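PDB 3A79: toll-like receptor 6, Variable lymphocyte receptor B from Mus musculus, which probably senses diacylated lipopeptides as a cell-surface innate immune receptor working with TLR2, here fused to a hagfish variable lymphocyte receptor fragment. Local coordinates for residues Glu33-Asp37 with Arg53-Ser58; Leu148-Ser154 with Leu171-Asp177; Ile259-Trp263 with Leu286-Ile292; Trp263-Val267 with Arg294-Thr298; Phe297-Thr302 with Ser326-Asn332. One frame throughout, in Å; residues are numbered along the deposited sequence.

Contact 1: residues Glu33-Asp37 with Arg53-Ser58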
# COMPACT_ATOMS: atom_id res chain seq x y z
N GLU B 33 28.38 -19.24 29.90
CA GLU B 33 29.45 -18.29 30.19
C GLU B 33 29.56 -17.99 31.68
O GLU B 33 30.30 -17.09 32.09
CB GLU B 33 29.22 -16.99 29.44
CG GLU B 33 27.90 -16.34 29.79
CD GLU B 33 27.57 -15.14 28.92
OE1 GLU B 33 28.44 -14.25 28.76
OE2 GLU B 33 26.43 -15.10 28.41
N SER B 34 28.80 -18.74 32.49
CA SER B 34 28.79 -18.59 33.95
C SER B 34 28.43 -17.16 34.38
O SER B 34 29.26 -16.44 34.94
CB SER B 34 30.14 -19.03 34.54
OG SER B 34 30.07 -19.23 35.94
N MET B 35 27.18 -16.76 34.13
CA MET B 35 26.72 -15.39 34.38
C MET B 35 25.65 -15.30 35.48
O MET B 35 24.92 -16.26 35.74
CB MET B 35 26.18 -14.78 33.08
CG MET B 35 25.26 -13.57 33.26
SD MET B 35 26.06 -11.96 33.09
CE MET B 35 26.14 -11.80 31.30
N VAL B 36 25.59 -14.14 36.12
CA VAL B 36 24.53 -13.79 37.05
C VAL B 36 24.09 -12.37 36.73
O VAL B 36 24.87 -11.42 36.82
CB VAL B 36 25.02 -13.83 38.52
CG1 VAL B 36 23.89 -13.39 39.48
CG2 VAL B 36 25.58 -15.21 38.87
N ASP B 37 22.83 -12.21 36.34
CA ASP B 37 22.33 -10.90 35.99
C ASP B 37 21.46 -10.34 37.10
O ASP B 37 20.36 -10.83 37.35
CB ASP B 37 21.53 -11.00 34.70
CG ASP B 37 21.00 -9.67 34.25
OD1 ASP B 37 20.53 -9.59 33.09
OD2 ASP B 37 21.06 -8.70 35.05
N ARG B 53 32.62 -18.93 42.34
CA ARG B 53 33.32 -19.08 41.06
C ARG B 53 32.59 -18.41 39.89
O ARG B 53 32.83 -18.78 38.74
CB ARG B 53 33.57 -20.56 40.75
CG ARG B 53 34.75 -21.22 41.49
CD ARG B 53 35.44 -22.22 40.55
NE ARG B 53 34.48 -22.79 39.59
CZ ARG B 53 34.77 -23.13 38.34
NH1 ARG B 53 35.99 -22.95 37.86
NH2 ARG B 53 33.82 -23.64 37.55
N THR B 54 31.70 -17.46 40.19
CA THR B 54 30.96 -16.72 39.15
C THR B 54 31.94 -16.02 38.24
O THR B 54 33.01 -15.60 38.70
CB THR B 54 30.06 -15.61 39.73
OG1 THR B 54 29.34 -16.10 40.86
CG2 THR B 54 29.07 -15.11 38.69
N LYS B 55 31.59 -15.85 36.97
CA LYS B 55 32.52 -15.26 36.02
C LYS B 55 32.06 -13.95 35.40
O LYS B 55 32.86 -13.03 35.25
CB LYS B 55 32.93 -16.28 34.95
CG LYS B 55 33.73 -17.43 35.55
CD LYS B 55 34.23 -18.43 34.53
CE LYS B 55 35.24 -19.37 35.18
NZ LYS B 55 35.59 -20.52 34.30
N ALA B 56 30.79 -13.84 35.05
CA ALA B 56 30.24 -12.57 34.57
C ALA B 56 29.13 -12.07 35.49
O ALA B 56 28.08 -12.70 35.59
CB ALA B 56 29.73 -12.72 33.15
N LEU B 57 29.35 -10.93 36.14
CA LEU B 57 28.36 -10.34 37.03
C LEU B 57 27.86 -8.98 36.51
O LEU B 57 28.65 -8.10 36.22
CB LEU B 57 28.92 -10.19 38.44
CG LEU B 57 28.16 -9.32 39.45
CD1 LEU B 57 26.69 -9.64 39.47
CD2 LEU B 57 28.76 -9.47 40.85
N SER B 58 26.54 -8.83 36.38
CA SER B 58 25.96 -7.54 36.02
C SER B 58 25.13 -7.00 37.16
O SER B 58 24.20 -7.66 37.62
CB SER B 58 25.10 -7.64 34.76
OG SER B 58 24.39 -6.43 34.53

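Contact 2: residues Leu148-Ser154 with Leu171-Asp177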
# COMPACT_ATOMS: atom_id res chain seq x y z
N LEU B 148 44.65 -3.94 26.65
CA LEU B 148 43.46 -3.09 26.50
C LEU B 148 43.01 -2.92 25.06
O LEU B 148 43.81 -2.59 24.18
CB LEU B 148 43.68 -1.72 27.12
CG LEU B 148 42.39 -0.88 27.15
CD1 LEU B 148 41.40 -1.55 28.07
CD2 LEU B 148 42.64 0.57 27.58
N THR B 149 41.71 -3.11 24.82
CA THR B 149 41.17 -3.01 23.47
C THR B 149 39.98 -2.04 23.35
O THR B 149 39.79 -1.36 22.32
CB THR B 149 40.82 -4.40 22.91
OG1 THR B 149 41.18 -4.45 21.53
CG2 THR B 149 39.33 -4.71 23.06
N PHE B 150 39.18 -1.95 24.41
CA PHE B 150 38.10 -0.98 24.44
C PHE B 150 38.33 0.02 25.56
O PHE B 150 38.53 -0.36 26.71
CB PHE B 150 36.77 -1.68 24.65
CG PHE B 150 35.62 -0.75 24.83
CD1 PHE B 150 34.66 -0.61 23.84
CD2 PHE B 150 35.49 -0.01 26.00
CE1 PHE B 150 33.60 0.24 24.00
CE2 PHE B 150 34.42 0.85 26.17
CZ PHE B 150 33.48 0.98 25.17
N LEU B 151 38.29 1.31 25.20
CA LEU B 151 38.44 2.38 26.17
C LEU B 151 37.31 3.39 26.04
O LEU B 151 37.04 3.90 24.97
CB LEU B 151 39.79 3.07 25.98
CG LEU B 151 40.08 4.19 26.97
CD1 LEU B 151 39.73 3.73 28.38
CD2 LEU B 151 41.54 4.60 26.89
N GLY B 152 36.63 3.65 27.16
CA GLY B 152 35.49 4.55 27.16
C GLY B 152 35.76 5.69 28.11
O GLY B 152 36.07 5.48 29.28
N LEU B 153 35.64 6.92 27.62
CA LEU B 153 36.02 8.08 28.39
C LEU B 153 35.01 9.22 28.27
O LEU B 153 34.23 9.28 27.32
CB LEU B 153 37.39 8.57 27.93
CG LEU B 153 38.47 7.50 28.07
CD1 LEU B 153 39.68 7.87 27.28
CD2 LEU B 153 38.81 7.31 29.53
N SER B 154 35.04 10.12 29.25
CA SER B 154 34.26 11.35 29.18
C SER B 154 34.96 12.46 29.93
O SER B 154 35.68 12.22 30.90
CB SER B 154 32.86 11.16 29.74
OG SER B 154 32.86 11.26 31.15
N LEU B 171 44.34 -0.51 20.25
CA LEU B 171 42.96 -0.26 20.57
C LEU B 171 42.01 -0.58 19.41
O LEU B 171 42.37 -0.44 18.24
CB LEU B 171 42.79 1.21 20.97
CG LEU B 171 43.39 1.61 22.31
CD1 LEU B 171 43.36 3.12 22.41
CD2 LEU B 171 42.63 0.97 23.47
N SER B 172 40.79 -0.99 19.77
CA SER B 172 39.73 -1.26 18.80
C SER B 172 38.56 -0.28 18.91
O SER B 172 37.98 0.11 17.89
CB SER B 172 39.24 -2.70 18.94
OG SER B 172 39.98 -3.55 18.09
N CYS B 173 38.20 0.10 20.13
CA CYS B 173 37.22 1.18 20.29
C CYS B 173 37.64 2.20 21.33
O CYS B 173 38.04 1.85 22.44
CB CYS B 173 35.81 0.65 20.60
SG CYS B 173 34.50 1.91 20.35
N ILE B 174 37.55 3.47 20.93
CA ILE B 174 37.61 4.59 21.85
C ILE B 174 36.24 5.25 21.84
O ILE B 174 35.83 5.88 20.86
CB ILE B 174 38.70 5.62 21.45
CG1 ILE B 174 40.09 4.99 21.58
CG2 ILE B 174 38.61 6.87 22.33
CD1 ILE B 174 41.18 5.99 21.78
N LEU B 175 35.51 5.07 22.93
CA LEU B 175 34.24 5.74 23.08
C LEU B 175 34.49 6.98 23.92
O LEU B 175 35.08 6.90 24.99
CB LEU B 175 33.22 4.82 23.75
CG LEU B 175 31.93 5.58 24.07
CD1 LEU B 175 31.21 5.95 22.79
CD2 LEU B 175 31.04 4.79 24.96
N LEU B 176 34.06 8.13 23.42
CA LEU B 176 34.32 9.40 24.08
C LEU B 176 33.10 10.31 24.03
O LEU B 176 32.53 10.54 22.96
CB LEU B 176 35.49 10.08 23.39
CG LEU B 176 35.98 11.44 23.86
CD1 LEU B 176 36.12 11.48 25.37
CD2 LEU B 176 37.32 11.68 23.17
N ASP B 177 32.70 10.84 25.18
CA ASP B 177 31.50 11.66 25.19
C ASP B 177 31.73 13.06 25.73
O ASP B 177 32.37 13.27 26.76
CB ASP B 177 30.38 11.00 25.95
CG ASP B 177 30.46 11.28 27.42
OD1 ASP B 177 31.13 10.51 28.11
OD2 ASP B 177 29.85 12.27 27.89

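Contact 3: residues Ile259-Trp263 with Leu286-Ile292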
# COMPACT_ATOMS: atom_id res chain seq x y z
N ILE B 259 21.10 12.66 13.53
CA ILE B 259 21.32 14.00 12.98
C ILE B 259 20.00 14.67 12.64
O ILE B 259 19.27 14.20 11.78
CB ILE B 259 22.10 13.95 11.65
CG1 ILE B 259 23.01 12.73 11.61
CG2 ILE B 259 22.88 15.22 11.42
CD1 ILE B 259 22.29 11.48 11.21
N GLU B 260 19.70 15.76 13.32
CA GLU B 260 18.60 16.60 12.91
C GLU B 260 19.21 17.81 12.26
O GLU B 260 20.00 18.51 12.88
CB GLU B 260 17.79 17.07 14.10
CG GLU B 260 17.07 18.38 13.83
CD GLU B 260 16.66 19.09 15.09
OE1 GLU B 260 16.74 20.35 15.11
OE2 GLU B 260 16.26 18.40 16.05
N THR B 261 18.86 18.06 11.01
CA THR B 261 19.57 19.07 10.24
C THR B 261 18.69 19.72 9.19
O THR B 261 17.72 19.14 8.75
CB THR B 261 20.84 18.46 9.57
OG1 THR B 261 21.07 19.11 8.32
CG2 THR B 261 20.63 16.99 9.27
N THR B 262 19.03 20.94 8.81
CA THR B 262 18.46 21.57 7.63
C THR B 262 18.69 20.72 6.39
O THR B 262 19.56 19.85 6.37
CB THR B 262 19.10 22.94 7.38
OG1 THR B 262 18.61 23.86 8.35
CG2 THR B 262 18.75 23.47 6.01
N TRP B 263 17.92 20.96 5.34
CA TRP B 263 18.24 20.36 4.05
C TRP B 263 19.49 21.03 3.48
O TRP B 263 20.41 20.34 3.04
CB TRP B 263 17.06 20.39 3.06
CG TRP B 263 17.40 19.67 1.78
CD1 TRP B 263 17.41 20.19 0.51
CD2 TRP B 263 17.83 18.31 1.66
NE1 TRP B 263 17.81 19.24 -0.39
CE2 TRP B 263 18.07 18.07 0.29
CE3 TRP B 263 18.05 17.27 2.58
CZ2 TRP B 263 18.49 16.83 -0.19
CZ3 TRP B 263 18.48 16.04 2.10
CH2 TRP B 263 18.69 15.83 0.73
N LEU B 286 18.01 10.23 10.56
CA LEU B 286 18.07 11.59 10.03
C LEU B 286 16.72 12.32 10.12
O LEU B 286 15.67 11.72 9.88
CB LEU B 286 18.54 11.54 8.57
CG LEU B 286 18.46 12.81 7.71
CD1 LEU B 286 19.48 13.80 8.19
CD2 LEU B 286 18.69 12.46 6.27
N THR B 287 16.76 13.62 10.45
CA THR B 287 15.56 14.46 10.51
C THR B 287 15.72 15.76 9.69
O THR B 287 16.33 16.71 10.17
CB THR B 287 15.19 14.84 11.97
OG1 THR B 287 15.16 13.67 12.79
CG2 THR B 287 13.85 15.53 12.03
N ILE B 288 15.19 15.79 8.47
CA ILE B 288 15.22 16.99 7.61
C ILE B 288 14.39 18.13 8.22
O ILE B 288 13.26 17.91 8.65
CB ILE B 288 14.66 16.68 6.21
CG1 ILE B 288 15.17 15.33 5.67
CG2 ILE B 288 14.95 17.81 5.27
CD1 ILE B 288 16.67 15.24 5.54
N THR B 289 14.91 19.35 8.22
CA THR B 289 14.42 20.29 9.23
C THR B 289 13.57 21.52 8.94
O THR B 289 12.43 21.56 9.38
CB THR B 289 15.47 20.57 10.32
OG1 THR B 289 15.17 19.72 11.43
CG2 THR B 289 15.42 22.02 10.78
N GLU B 290 14.07 22.54 8.26
CA GLU B 290 13.25 23.78 8.27
C GLU B 290 12.58 24.04 6.94
O GLU B 290 11.49 24.60 6.88
CB GLU B 290 14.07 25.02 8.65
CG GLU B 290 14.61 25.08 10.08
CD GLU B 290 15.73 26.12 10.23
OE1 GLU B 290 16.03 26.83 9.24
OE2 GLU B 290 16.31 26.23 11.33
N ARG B 291 13.27 23.66 5.87
CA ARG B 291 12.81 23.91 4.51
C ARG B 291 13.62 23.02 3.59
O ARG B 291 14.69 22.55 3.96
CB ARG B 291 12.98 25.39 4.14
CG ARG B 291 14.21 26.06 4.76
CD ARG B 291 14.14 27.58 4.76
NE ARG B 291 13.95 28.09 3.40
CZ ARG B 291 12.77 28.40 2.87
NH1 ARG B 291 11.66 28.26 3.58
NH2 ARG B 291 12.70 28.86 1.63
N ILE B 292 13.08 22.77 2.41
CA ILE B 292 13.81 22.04 1.39
C ILE B 292 13.78 22.85 0.09
O ILE B 292 12.76 22.93 -0.59
CB ILE B 292 13.21 20.65 1.15
CG1 ILE B 292 13.19 19.85 2.46
CG2 ILE B 292 13.99 19.91 0.09
CD1 ILE B 292 12.60 18.43 2.32

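Contact 4: residues Trp263-Val267 with Arg294-Thr298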
# COMPACT_ATOMS: atom_id res chain seq x y z
N TRP B 263 17.92 20.96 5.34
CA TRP B 263 18.24 20.36 4.05
C TRP B 263 19.49 21.03 3.48
O TRP B 263 20.41 20.34 3.04
CB TRP B 263 17.06 20.39 3.06
CG TRP B 263 17.40 19.67 1.78
CD1 TRP B 263 17.41 20.19 0.51
CD2 TRP B 263 17.83 18.31 1.66
NE1 TRP B 263 17.81 19.24 -0.39
CE2 TRP B 263 18.07 18.07 0.29
CE3 TRP B 263 18.05 17.27 2.58
CZ2 TRP B 263 18.49 16.83 -0.19
CZ3 TRP B 263 18.48 16.04 2.10
CH2 TRP B 263 18.69 15.83 0.73
N LYS B 264 19.52 22.36 3.49
CA LYS B 264 20.70 23.13 3.05
C LYS B 264 21.98 22.53 3.65
O LYS B 264 22.98 22.34 2.95
CB LYS B 264 20.57 24.60 3.46
CG LYS B 264 21.62 25.55 2.89
CD LYS B 264 21.25 27.02 3.18
CE LYS B 264 21.66 27.99 2.06
NZ LYS B 264 22.94 28.75 2.31
N CYS B 265 21.92 22.23 4.94
CA CYS B 265 23.08 21.74 5.66
C CYS B 265 23.39 20.29 5.30
O CYS B 265 24.53 19.85 5.41
CB CYS B 265 22.89 21.90 7.18
SG CYS B 265 24.39 21.52 8.16
N SER B 266 22.37 19.54 4.89
CA SER B 266 22.59 18.15 4.53
C SER B 266 23.33 18.06 3.21
O SER B 266 24.27 17.28 3.05
CB SER B 266 21.28 17.38 4.50
OG SER B 266 20.79 17.18 5.82
N VAL B 267 22.91 18.89 2.26
CA VAL B 267 23.57 19.01 0.97
C VAL B 267 25.01 19.52 1.12
O VAL B 267 25.90 19.17 0.33
CB VAL B 267 22.74 19.90 0.02
CG1 VAL B 267 23.31 19.86 -1.38
CG2 VAL B 267 21.31 19.42 0.01
N ARG B 294 16.17 24.29 -3.56
CA ARG B 294 17.16 23.82 -4.53
C ARG B 294 18.54 24.24 -4.06
O ARG B 294 18.83 25.43 -3.96
CB ARG B 294 16.87 24.34 -5.94
CG ARG B 294 16.25 23.31 -6.87
CD ARG B 294 15.86 23.92 -8.22
NE ARG B 294 14.54 24.55 -8.22
CZ ARG B 294 13.40 23.90 -8.46
NH1 ARG B 294 13.43 22.60 -8.72
NH2 ARG B 294 12.24 24.55 -8.43
N GLU B 295 19.39 23.26 -3.76
CA GLU B 295 20.73 23.55 -3.27
C GLU B 295 21.80 23.28 -4.31
O GLU B 295 21.69 22.34 -5.11
CB GLU B 295 21.01 22.76 -1.99
CG GLU B 295 20.03 23.05 -0.85
CD GLU B 295 20.20 24.43 -0.25
OE1 GLU B 295 21.37 24.86 -0.09
OE2 GLU B 295 19.18 25.09 0.06
N GLU B 296 22.84 24.11 -4.32
CA GLU B 296 23.95 23.93 -5.24
C GLU B 296 24.78 22.71 -4.86
O GLU B 296 25.07 22.48 -3.68
CB GLU B 296 24.84 25.18 -5.27
CG GLU B 296 24.12 26.42 -5.77
CD GLU B 296 23.24 26.14 -6.98
OE1 GLU B 296 23.74 25.50 -7.94
OE2 GLU B 296 22.05 26.55 -6.97
N PHE B 297 25.14 21.93 -5.86
CA PHE B 297 25.99 20.77 -5.64
C PHE B 297 26.51 20.22 -6.97
O PHE B 297 25.81 20.26 -7.98
CB PHE B 297 25.25 19.67 -4.87
CG PHE B 297 24.06 19.12 -5.60
CD1 PHE B 297 24.16 17.93 -6.31
CD2 PHE B 297 22.84 19.79 -5.59
CE1 PHE B 297 23.06 17.42 -6.99
CE2 PHE B 297 21.75 19.30 -6.26
CZ PHE B 297 21.85 18.11 -6.97
N THR B 298 27.75 19.74 -6.95
CA THR B 298 28.31 18.98 -8.05
C THR B 298 29.05 17.79 -7.47
O THR B 298 29.78 17.92 -6.49
CB THR B 298 29.30 19.81 -8.94
OG1 THR B 298 29.89 20.87 -8.18
CG2 THR B 298 28.58 20.38 -10.16

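Contact 5: residues Phe297-Thr302 with Ser326-Asn332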
# COMPACT_ATOMS: atom_id res chain seq x y z
N PHE B 297 25.14 21.93 -5.86
CA PHE B 297 25.99 20.77 -5.64
C PHE B 297 26.51 20.22 -6.97
O PHE B 297 25.81 20.26 -7.98
CB PHE B 297 25.25 19.67 -4.87
CG PHE B 297 24.06 19.12 -5.60
CD1 PHE B 297 24.16 17.93 -6.31
CD2 PHE B 297 22.84 19.79 -5.59
CE1 PHE B 297 23.06 17.42 -6.99
CE2 PHE B 297 21.75 19.30 -6.26
CZ PHE B 297 21.85 18.11 -6.97
N THR B 298 27.75 19.74 -6.95
CA THR B 298 28.31 18.98 -8.05
C THR B 298 29.05 17.79 -7.47
O THR B 298 29.78 17.92 -6.49
CB THR B 298 29.30 19.81 -8.94
OG1 THR B 298 29.89 20.87 -8.18
CG2 THR B 298 28.58 20.38 -10.16
N TYR B 299 28.84 16.62 -8.06
CA TYR B 299 29.56 15.42 -7.64
C TYR B 299 30.73 15.12 -8.55
O TYR B 299 30.55 14.71 -9.70
CB TYR B 299 28.62 14.24 -7.61
CG TYR B 299 27.54 14.42 -6.59
CD1 TYR B 299 26.22 14.59 -6.98
CD2 TYR B 299 27.85 14.44 -5.25
CE1 TYR B 299 25.24 14.76 -6.05
CE2 TYR B 299 26.87 14.61 -4.31
CZ TYR B 299 25.57 14.77 -4.72
OH TYR B 299 24.58 14.94 -3.78
N SER B 300 31.94 15.32 -8.03
CA SER B 300 33.15 15.05 -8.77
C SER B 300 33.72 13.73 -8.30
O SER B 300 33.22 13.14 -7.35
CB SER B 300 34.18 16.15 -8.54
OG SER B 300 33.55 17.42 -8.49
N GLU B 301 34.79 13.28 -8.96
CA GLU B 301 35.53 12.11 -8.53
C GLU B 301 35.52 12.02 -7.01
O GLU B 301 35.84 13.00 -6.33
CB GLU B 301 36.97 12.20 -9.03
CG GLU B 301 37.69 13.51 -8.67
CD GLU B 301 37.67 14.55 -9.79
OE1 GLU B 301 36.69 14.59 -10.58
OE2 GLU B 301 38.64 15.34 -9.89
N THR B 302 35.15 10.86 -6.49
CA THR B 302 35.06 10.67 -5.04
C THR B 302 35.56 9.30 -4.62
O THR B 302 35.58 8.37 -5.41
CB THR B 302 33.61 10.83 -4.55
OG1 THR B 302 33.52 10.48 -3.17
CG2 THR B 302 32.68 9.92 -5.35
N SER B 326 16.90 14.81 -6.43
CA SER B 326 17.99 14.89 -7.40
C SER B 326 19.36 14.84 -6.70
O SER B 326 20.31 14.25 -7.21
CB SER B 326 17.84 16.12 -8.27
OG SER B 326 17.85 17.28 -7.46
N VAL B 327 19.43 15.45 -5.52
CA VAL B 327 20.64 15.41 -4.69
C VAL B 327 21.18 13.99 -4.50
O VAL B 327 22.39 13.81 -4.34
CB VAL B 327 20.36 16.06 -3.32
CG1 VAL B 327 21.43 15.69 -2.31
CG2 VAL B 327 20.23 17.56 -3.49
N PHE B 328 20.30 12.99 -4.52
CA PHE B 328 20.72 11.59 -4.47
C PHE B 328 20.82 10.97 -5.86
O PHE B 328 21.74 10.21 -6.14
CB PHE B 328 19.74 10.74 -3.65
CG PHE B 328 19.58 11.20 -2.24
CD1 PHE B 328 18.45 11.91 -1.86
CD2 PHE B 328 20.55 10.92 -1.30
CE1 PHE B 328 18.30 12.34 -0.56
CE2 PHE B 328 20.40 11.36 0.01
CZ PHE B 328 19.28 12.07 0.38
N ALA B 329 19.87 11.28 -6.73
CA ALA B 329 19.82 10.61 -8.02
C ALA B 329 21.09 10.86 -8.83
O ALA B 329 21.63 9.94 -9.45
CB ALA B 329 18.59 11.05 -8.79
N GLU B 330 21.57 12.10 -8.79
CA GLU B 330 22.78 12.50 -9.50
C GLU B 330 24.08 12.15 -8.78
O GLU B 330 25.11 12.76 -9.06
CB GLU B 330 22.77 14.01 -9.79
CG GLU B 330 21.44 14.61 -10.23
CD GLU B 330 21.60 16.03 -10.78
OE1 GLU B 330 20.76 16.91 -10.48
OE2 GLU B 330 22.58 16.25 -11.52
N MET B 331 24.05 11.20 -7.84
CA MET B 331 25.28 10.81 -7.13
C MET B 331 26.07 9.82 -7.96
O MET B 331 25.49 8.94 -8.61
CB MET B 331 24.98 10.22 -5.75
CG MET B 331 24.55 11.23 -4.71
SD MET B 331 24.23 10.53 -3.08
CE MET B 331 24.35 12.03 -2.12
N ASN B 332 27.39 9.96 -7.93
CA ASN B 332 28.28 9.12 -8.73
C ASN B 332 29.03 8.07 -7.91
O ASN B 332 30.25 7.93 -8.02
CB ASN B 332 29.26 9.96 -9.54
CG ASN B 332 30.19 10.80 -8.68
OD1 ASN B 332 29.90 11.05 -7.51
ND2 ASN B 332 31.31 11.24 -9.25

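Contact 1: residues Glu33-Asp37 with Arg53-Ser58
The flat peptide groups of Ser34 and Ala56 carry the join between Glu33-Asp37 and Arg53-Ser58. The Ser34 carbonyl is approached by two amides, both tilted from its plane: Ala56 N by 25° and Lys55 N by 17°. The Ala56 carbonyl, by contrast, takes Val36 N almost straight ahead. These strands open the parallel series of a leucine-rich-repeat solenoid in the Toll-like receptor part of the fusion, and 35-37 is its outermost member at this end.

Pairing is parallel and in step, Met35 beside Ala56, Val36 beside Leu57 and Asp37 beside Ser58. Ala56 N to Ser34 O is 3.0 Å and Val36 N to Ala56 O is 2.9 Å. Farther along, Ser58 N reaches Val36 O at 3.1 Å.

Side chains alternate between two faces. On the Met35-Ala56 face, the Met35 chain leaves trans to the amide nitrogen (chi1 161°) and then bends twice, which lays SD alongside Ala56 CB at 3.7 Å. The Asp37 carboxylate ends near Ser58 but has its hydrogen bond with Ser39. The Val36-Leu57 face turns toward the inside of the coil, where both residues touch Leu50. Before the strands, Lys55 lies with its CB and CG against Ser34 CB, while its extended chain carries the ammonium away. Arg53 forms a salt bridge with Glu77, and Ala56 packs on Val80 of the next strand. Val36 and Thr54 cross at about a right angle, their CG2 methyls 3.5 Å apart.

Contact 2: residues Leu148-Ser154 with Leu171-Asp177
Leu148 and Leu151 meet Leu171 on the buried, enclosed side of this contact, all three inside the coil. The Leu171 side chain turns its CD2 toward the other segment, leaving it 4.1 Å from Leu148 CG and 4.3 Å from Leu151 CB. Farther along the same side, Leu176 reaches back with CD1 to Leu153 CB. The Leu176 side chain swings to the side opposite its amide N (chi1 180°), and that turn brings the methyl over the Leu153 carbonyl. Val138, Leu163 and Val166 close around Leu151 and Leu153, while Ile174 packs on Pro194 and Thr196, so this side is shut off by apolar groups.

Between the two faces runs the parallel strand pair of a leucine-rich-repeat solenoid, in the Toll-like receptor part of the fusion. Its amides and carbonyls are used in turn: Leu151 N bonds to Cys173 O, Leu175 N to Leu151 O and Leu153 N to Leu175 O. At the start, Thr149 O takes both Ser172 N (2.8 Å) and Cys173 N (3.1 Å), where the chain turns the corner into the strand.

The other face is partly exposed to solvent. Here Phe150 and Leu175 lie side by side and point the same way, with Phe150 CZ 4.1 Å from Leu175 CB. Gly152 has no side chain to intervene between them. Cys173 comes to the ring obliquely: its CB lies 3.7 Å from Phe150 CD1, and its SG 5.0 Å from the ring centroid, a sulfur-aromatic contact. His125 of the preceding strand stacks on the same phenyl group. At the exposed Ser172, Thr149 OG1 lies 3.7 Å from Ser172 CB.

Contact 3: residues Ile259-Trp263 with Leu286-Ile292
Trp263 enters the contact with its CB, which lies 3.3 Å from Arg291 O and also touches Ile292 CG1. CG points opposite the main-chain N (chi1 -176°), which lays the indole alongside Ile288 and Ile292, both on the same side of its plane. On the pyrrole side, CD1 meets Ile292 CG2 at 3.5 Å. That methyl sits over the face of the five-membered ring as a CH-pi contact, 3.9 Å from its centroid and 29° off the normal. NE1 passes beyond both segments to a weak hydrogen bond with Ala323 O. On the benzo side, CE3 touches Ile288 CD1 at 3.8 Å, the methyl approaching obliquely, and CZ3 meets the same methyl. The far end of the ring leans on Val327 and Leu324.

Upstream, the chains pair as parallel strands: Thr287 N bonds to Ile259 O (2.9 Å) and Thr261 N to Thr287 O. Thr261 CG2 touches Leu286 CD1, and Thr261 OG1 bonds to Thr262 O. On the other face, Glu260 touches a protein-linked glycan sugar.

In this leucine-rich-repeat solenoid, in the Toll-like receptor part, helix 263-273 leads from strand 252-261 to strand 278-288, and Trp263 joins its start to helix 321-329.

Contact 4: residues Trp263-Val267 with Arg294-Thr298
Glu295 lies across helix 263-273, meeting Trp263, Lys264 and Val267 in turn. In this leucine-rich-repeat solenoid, within the Toll-like receptor part, helix 263-273 precedes strand 278-288 and the loop that carries Glu295 follows that strand; the two meet through side chains without regular pairing of strands.

The Trp263 and Glu295 side chains slide past each other in opposite directions, with the indole and carboxylate planes 90° apart. Their nearest approach is Trp263 CD1 to Glu295 CG, 4.1 Å, oblique to the ring. Lys264 crosses Glu295 at about a right angle. Its CG lies beside the carboxylate; beyond it the bends at chi3 and chi4 lead the ammonium away. Lys264 NZ stays 4.8 Å from Glu295 OE1, too far for a salt bridge, although the opposite charges may still attract weakly.

Val267 is the apolar centre and crosses Glu295 obliquely. Its CG1, the branch anti to the backbone N (chi1 -172°), points at the loop and touches Glu295 CB at 3.8 Å. The other branch, CG2, lies over one face of the Trp263 indole, 3.4 Å above the plane and offset toward the rim. A backbone hydrogen bond from Val267 N to Trp263 O holds the two residues one helical turn apart. On the far side of the helix, Cys265 is tied to Cys235 by a disulfide. Toward the following part of the loop, Val267 CG1 comes 4.0 Å from Phe297 CB.

Contact 5: residues Phe297-Thr302 with Ser326-Asn332
Two hydrogen bonds link Tyr299 and Ser300 to the last turn of helix 321-329 and to the loop that follows it. The Tyr299 hydroxyl donates to Val327 O in the carbonyl plane, on a lone pair. The helix leaves that carbonyl available: Met331 N, which a regular turn would direct to Val327 O, bonds instead to Phe328 O. The second bond, Asn332 ND2 to Ser300 O at 3.3 Å, is nearly straight but weak. Asn332 OD1 also rests by Tyr299 CB, although its hydrogen bond comes from Trp274 NE1.

Ring contacts form the second group. Val327 CG2 sits over one face of the Phe297 phenyl, 4.0 Å from the centroid, a CH-pi contact. Met331 CG does the same for Tyr299, 3.6 Å above the plane and offset toward the rim. Extended beyond CG (chi2 -179°), the Met331 chain carries SD on past Tyr299, 5.3 Å from the centroid, an oblique Met-aromatic contact. Its methyl CE goes on to the hydroxyl. Phe297 CZ also nears Ser326 OG, which lies at the ring edge and is hydrogen-bonded to Glu322 O.

A looser van der Waals touch remains: Glu330 OE1 approaches Phe297 CZ at 3.9 Å, their side chains crossing at about a right angle. Helix 263-273 backs both rings through Gln271. Such a loop against helix 321-329, beyond strand 306-314, fits the coils of a leucine-rich-repeat solenoid, here its Toll-like receptor part.

All five contacts lie in the Toll-like receptor part of the fusion and follow the solenoid from its first strand. Contacts 1, 2 and 3 join adjacent parallel strands; the centres of contacts 1 and 2 are 23 Å apart, those of 2 and 3 30 Å. Contacts 3, 4 and 5 form a continuous cluster: 3 and 4 share Trp263, 4 and 5 share Phe297, and each consecutive pair of centres is 11 Å apart. Trp263 CZ2 packs on Val327 CB at 3.7 Å, tying contacts 3 and 4 to 5. A protein-linked glycan lies about 4 Å from the side chain of Glu260 in contact 3; contact 5 is farther from sugar, Thr302 about 14 Å away.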